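Formylmethanofuran--tetrahydromethanopterin formyltransferase (Methanosarcina barkeri, PDB 1M5S) catalyses the reversible transfer of a formyl group from formylmethanofuran to tetrahydromethanopterin, a step in methanogenesis from carbon dioxide. Local coordinates at residues V23-A28 / V72-C77; T65-P70 / A103-L108. All coordinates share one frame; numbering follows the deposited sequence.

Contact 1 of 2, residues V23-A28 / V72-C77; sequences VLITAA and VYVQIC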
# COMPACT_ATOMS: atom_id res chain seq x y z
N VAL A 23 9.95 2.69 -21.11
CA VAL A 23 11.10 2.36 -20.26
C VAL A 23 10.72 1.28 -19.25
O VAL A 23 9.68 1.37 -18.60
CB VAL A 23 11.61 3.60 -19.46
CG1 VAL A 23 12.89 3.26 -18.74
CG2 VAL A 23 11.80 4.78 -20.37
N LEU A 24 11.59 0.28 -19.08
CA LEU A 24 11.45 -0.71 -18.02
C LEU A 24 12.37 -0.37 -16.85
O LEU A 24 13.58 -0.26 -17.02
CB LEU A 24 11.79 -2.11 -18.54
CG LEU A 24 11.86 -3.26 -17.54
CD1 LEU A 24 10.50 -3.47 -16.89
CD2 LEU A 24 12.29 -4.51 -18.24
N ILE A 25 11.78 -0.09 -15.69
CA ILE A 25 12.55 0.08 -14.47
C ILE A 25 12.45 -1.19 -13.63
O ILE A 25 11.35 -1.62 -13.28
CB ILE A 25 12.04 1.28 -13.63
CG1 ILE A 25 12.01 2.56 -14.48
CG2 ILE A 25 12.95 1.51 -12.42
CD1 ILE A 25 11.15 3.65 -13.90
N THR A 26 13.58 -1.88 -13.44
CA THR A 26 13.63 -2.99 -12.49
C THR A 26 14.24 -2.54 -11.18
O THR A 26 14.82 -1.45 -11.09
CB THR A 26 14.44 -4.19 -13.02
OG1 THR A 26 15.83 -3.87 -13.03
CG2 THR A 26 13.98 -4.59 -14.43
N ALA A 27 14.01 -3.33 -10.13
CA ALA A 27 14.49 -3.00 -8.80
C ALA A 27 14.53 -4.27 -7.96
O ALA A 27 14.13 -5.34 -8.44
CB ALA A 27 13.59 -1.96 -8.15
N ALA A 28 15.04 -4.16 -6.74
CA ALA A 28 15.23 -5.32 -5.88
C ALA A 28 13.89 -5.98 -5.57
O ALA A 28 13.80 -7.22 -5.54
CB ALA A 28 15.94 -4.91 -4.58
N VAL A 72 8.75 -2.26 -13.57
CA VAL A 72 7.58 -1.47 -13.96
C VAL A 72 7.87 -0.83 -15.32
O VAL A 72 8.91 -0.18 -15.49
CB VAL A 72 7.26 -0.33 -12.95
CG1 VAL A 72 5.99 0.39 -13.36
CG2 VAL A 72 7.11 -0.89 -11.54
N TYR A 73 6.99 -1.05 -16.29
CA TYR A 73 7.03 -0.33 -17.56
C TYR A 73 6.36 1.03 -17.40
O TYR A 73 5.26 1.13 -16.85
CB TYR A 73 6.30 -1.11 -18.66
CG TYR A 73 7.01 -2.37 -19.09
CD1 TYR A 73 8.06 -2.32 -20.01
CD2 TYR A 73 6.60 -3.61 -18.62
CE1 TYR A 73 8.68 -3.48 -20.45
CE2 TYR A 73 7.22 -4.78 -19.05
CZ TYR A 73 8.25 -4.71 -19.97
OH TYR A 73 8.83 -5.88 -20.41
N VAL A 74 7.08 2.07 -17.80
CA VAL A 74 6.50 3.41 -17.85
C VAL A 74 6.53 3.94 -19.29
O VAL A 74 7.20 3.37 -20.15
CB VAL A 74 7.24 4.39 -16.90
CG1 VAL A 74 7.04 3.96 -15.45
CG2 VAL A 74 8.71 4.47 -17.25
N GLN A 75 5.62 4.87 -19.56
CA GLN A 75 5.61 5.58 -20.83
C GLN A 75 5.76 7.05 -20.51
O GLN A 75 5.18 7.54 -19.55
CB GLN A 75 4.30 5.34 -21.58
CG GLN A 75 4.17 3.94 -22.16
CD GLN A 75 2.87 3.74 -22.93
OE1 GLN A 75 2.19 4.70 -23.29
NE2 GLN A 75 2.54 2.48 -23.20
N ILE A 76 6.72 7.68 -21.18
CA ILE A 76 6.88 9.12 -21.08
C ILE A 76 6.59 9.68 -22.47
O ILE A 76 7.03 9.12 -23.47
CB ILE A 76 8.30 9.49 -20.62
CG1 ILE A 76 8.54 8.95 -19.20
CG2 ILE A 76 8.48 11.00 -20.63
CD1 ILE A 76 10.01 8.81 -18.81
N CYS A 77 5.68 10.65 -22.51
CA CYS A 77 5.07 11.11 -23.76
C CYS A 77 5.30 12.60 -23.93
O CYS A 77 5.24 13.37 -22.96
CB CYS A 77 3.56 10.84 -23.75
SG CYS A 77 3.05 9.15 -23.37
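Val-23 and Val-74 pair through both backbone polar groups, as do Ile-25 and Val-72. Strands 12-26 and 71-78 run antiparallel as neighbours in the sheet, and these are the hydrogen-bonded pairs. In the first, Val-23 N to Val-74 O is 3.0 Å and Val-74 N to Val-23 O is 2.8 Å. In the second, Ile-25 N to Val-72 O is 2.9 Å. The return bond from Val-72 N to Ile-25 O is 2.7 Å and a little more bent, 153° at the hydrogen. Leu-24 and Tyr-73 form the non-hydrogen-bonded pair between them. Tyr-73 CA adds a CH...O contact to Val-23 O.

On the face of Leu-24 and Tyr-73 the contact is a CH-pi interaction. Leu-24 chi1 173° with chi2 62° brings CD1 over the centre of the Tyr-73 ring, 3.9 Å from the centroid. Leu-24 CB meets Tyr-73 CE1. On the other sheet face, Val-74 CG2 packs on Val-23 CB at 3.7 Å, and Ile-25 CD1 reaches the same methyl more loosely. Helices 30-41 and 81-95 cover that face. Arg-22 makes a cation-pi contact with Tyr-73.

The four backbone bonds fix the register and satisfy buried amides and carbonyls. The side chains across the pair add apolar packing on both faces.

Contact 2 of 2, residues T65-P70 / A103-L108; sequences TPDGRP and AVFNGL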
# COMPACT_ATOMS: atom_id res chain seq x y z
N THR A 65 11.70 -9.93 -17.36
CA THR A 65 12.67 -8.83 -17.41
C THR A 65 14.07 -9.34 -17.74
O THR A 65 14.39 -10.50 -17.50
CB THR A 65 12.74 -8.06 -16.08
OG1 THR A 65 13.08 -8.97 -15.03
CG2 THR A 65 11.40 -7.40 -15.78
N PRO A 66 14.92 -8.46 -18.31
CA PRO A 66 16.27 -8.82 -18.77
C PRO A 66 17.13 -9.37 -17.63
O PRO A 66 17.90 -10.30 -17.82
CB PRO A 66 16.82 -7.51 -19.30
CG PRO A 66 15.61 -6.74 -19.70
CD PRO A 66 14.62 -7.05 -18.63
N ASP A 67 16.91 -8.84 -16.42
CA ASP A 67 17.70 -9.22 -15.25
C ASP A 67 16.96 -10.11 -14.27
O ASP A 67 17.45 -10.39 -13.17
CB ASP A 67 18.22 -7.96 -14.53
CG ASP A 67 17.10 -7.07 -14.00
OD1 ASP A 67 15.91 -7.40 -14.19
OD2 ASP A 67 17.43 -6.03 -13.41
N GLY A 68 15.77 -10.56 -14.66
CA GLY A 68 15.03 -11.51 -13.84
C GLY A 68 14.49 -10.90 -12.55
O GLY A 68 14.13 -11.61 -11.62
N ARG A 69 14.36 -9.59 -12.54
CA ARG A 69 13.97 -8.86 -11.33
C ARG A 69 12.60 -8.22 -11.51
O ARG A 69 12.15 -8.00 -12.65
CB ARG A 69 14.97 -7.73 -11.04
CG ARG A 69 16.32 -8.22 -10.53
CD ARG A 69 17.10 -7.14 -9.78
NE ARG A 69 17.21 -5.87 -10.52
CZ ARG A 69 17.66 -4.72 -9.99
NH1 ARG A 69 18.04 -4.66 -8.71
NH2 ARG A 69 17.76 -3.57 -10.67
N PRO A 70 11.88 -7.97 -10.42
CA PRO A 70 10.60 -7.26 -10.61
C PRO A 70 10.80 -5.89 -11.26
O PRO A 70 11.80 -5.22 -10.99
CB PRO A 70 10.07 -7.14 -9.19
CG PRO A 70 11.36 -7.02 -8.38
CD PRO A 70 12.18 -8.12 -8.99
N ALA A 103 17.42 -0.54 -12.05
CA ALA A 103 18.11 -0.66 -13.33
C ALA A 103 17.13 -0.22 -14.41
O ALA A 103 15.92 -0.29 -14.21
CB ALA A 103 18.56 -2.10 -13.57
N VAL A 104 17.65 0.35 -15.49
CA VAL A 104 16.83 0.85 -16.59
C VAL A 104 17.12 0.07 -17.86
O VAL A 104 18.28 -0.10 -18.24
CB VAL A 104 17.11 2.35 -16.86
CG1 VAL A 104 16.43 2.79 -18.14
CG2 VAL A 104 16.63 3.18 -15.71
N PHE A 105 16.07 -0.46 -18.47
CA PHE A 105 16.17 -1.16 -19.75
C PHE A 105 15.26 -0.53 -20.78
O PHE A 105 14.37 0.26 -20.45
CB PHE A 105 15.82 -2.64 -19.57
CG PHE A 105 16.71 -3.35 -18.60
CD1 PHE A 105 17.94 -3.86 -19.00
CD2 PHE A 105 16.34 -3.49 -17.27
CE1 PHE A 105 18.79 -4.49 -18.09
CE2 PHE A 105 17.18 -4.12 -16.36
CZ PHE A 105 18.41 -4.62 -16.77
N ASN A 106 15.47 -0.90 -22.04
CA ASN A 106 14.73 -0.32 -23.16
C ASN A 106 13.37 -1.00 -23.32
O ASN A 106 13.30 -2.21 -23.56
CB ASN A 106 15.55 -0.49 -24.45
CG ASN A 106 15.02 0.34 -25.59
OD1 ASN A 106 13.94 0.93 -25.52
ND2 ASN A 106 15.81 0.42 -26.66
N GLY A 107 12.30 -0.21 -23.22
CA GLY A 107 10.96 -0.75 -23.37
C GLY A 107 10.56 -0.99 -24.81
O GLY A 107 9.72 -1.85 -25.08
N LEU A 108 11.15 -0.23 -25.74
CA LEU A 108 10.82 -0.33 -27.16
C LEU A 108 12.07 -0.64 -28.00
O LEU A 108 12.53 0.19 -28.78
CB LEU A 108 10.18 0.97 -27.66
CG LEU A 108 8.67 1.18 -27.43
CD1 LEU A 108 8.33 2.66 -27.46
CD2 LEU A 108 7.89 0.43 -28.49
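A type I beta turn, Thr-65 to Gly-68, in the loop between strands 53-60 and 71-78 packs on strand 103-106. Pro-66 lies over one face of the Phe-105 ring in a CH-pi contact. Its CG is 3.9 Å from the ring centroid, displaced toward the rim, and 3.7 Å from Phe-105 CG. Asp-67 approaches the ring edge: OD2 is 3.5 Å from Phe-105 CE2, and the carboxylate and ring planes are 75° apart.

The carboxylate is held by its own loop and by Thr-26 of strand 12-26. Asp-67 OD1 accepts from Arg-69 N at 3.1 Å, closing an Asx turn. Arg-69 NE forms a salt bridge to Asp-67 OD2 at 2.9 Å, arriving from above the carboxylate plane. Thr-26 OG1 also hydrogen-bonds this oxygen. The Arg-69 chain bends at chi3, and NH2 lies 3.3 Å from Ala-103 CB. The same nitrogen hydrogen-bonds to Thr-101 O and Thr-26 OG1.

Across the contact, the loop meets the strand by apolar packing and by a carboxylate oxygen at an aromatic edge. That edge carries partial positive charge, so the approach is probably mildly favourable. The salt bridge would help hold Asp-67 beside Phe-105.

In the fold
Contact 1 is the deeper of the two. All its touching residues are buried, and its centre is about 12 Å from the chain centre. Contact 2 is partly buried, its centre about 19 Å out. Their centres are about 8 Å apart, and strand 12-26 joins them: it pairs with strand 71-78 on one side and strand 103-106 on the other. Leu-24 O takes a probable hydrogen bond from Phe-105 N, and Leu-24 CD2 packs on Pro-66 CD. Contact 1 combines backbone hydrogen bonds with apolar packing. Contact 2 brings a loop onto the sheet by side chains, with its charged groups paired within the loop and tied to Thr-26.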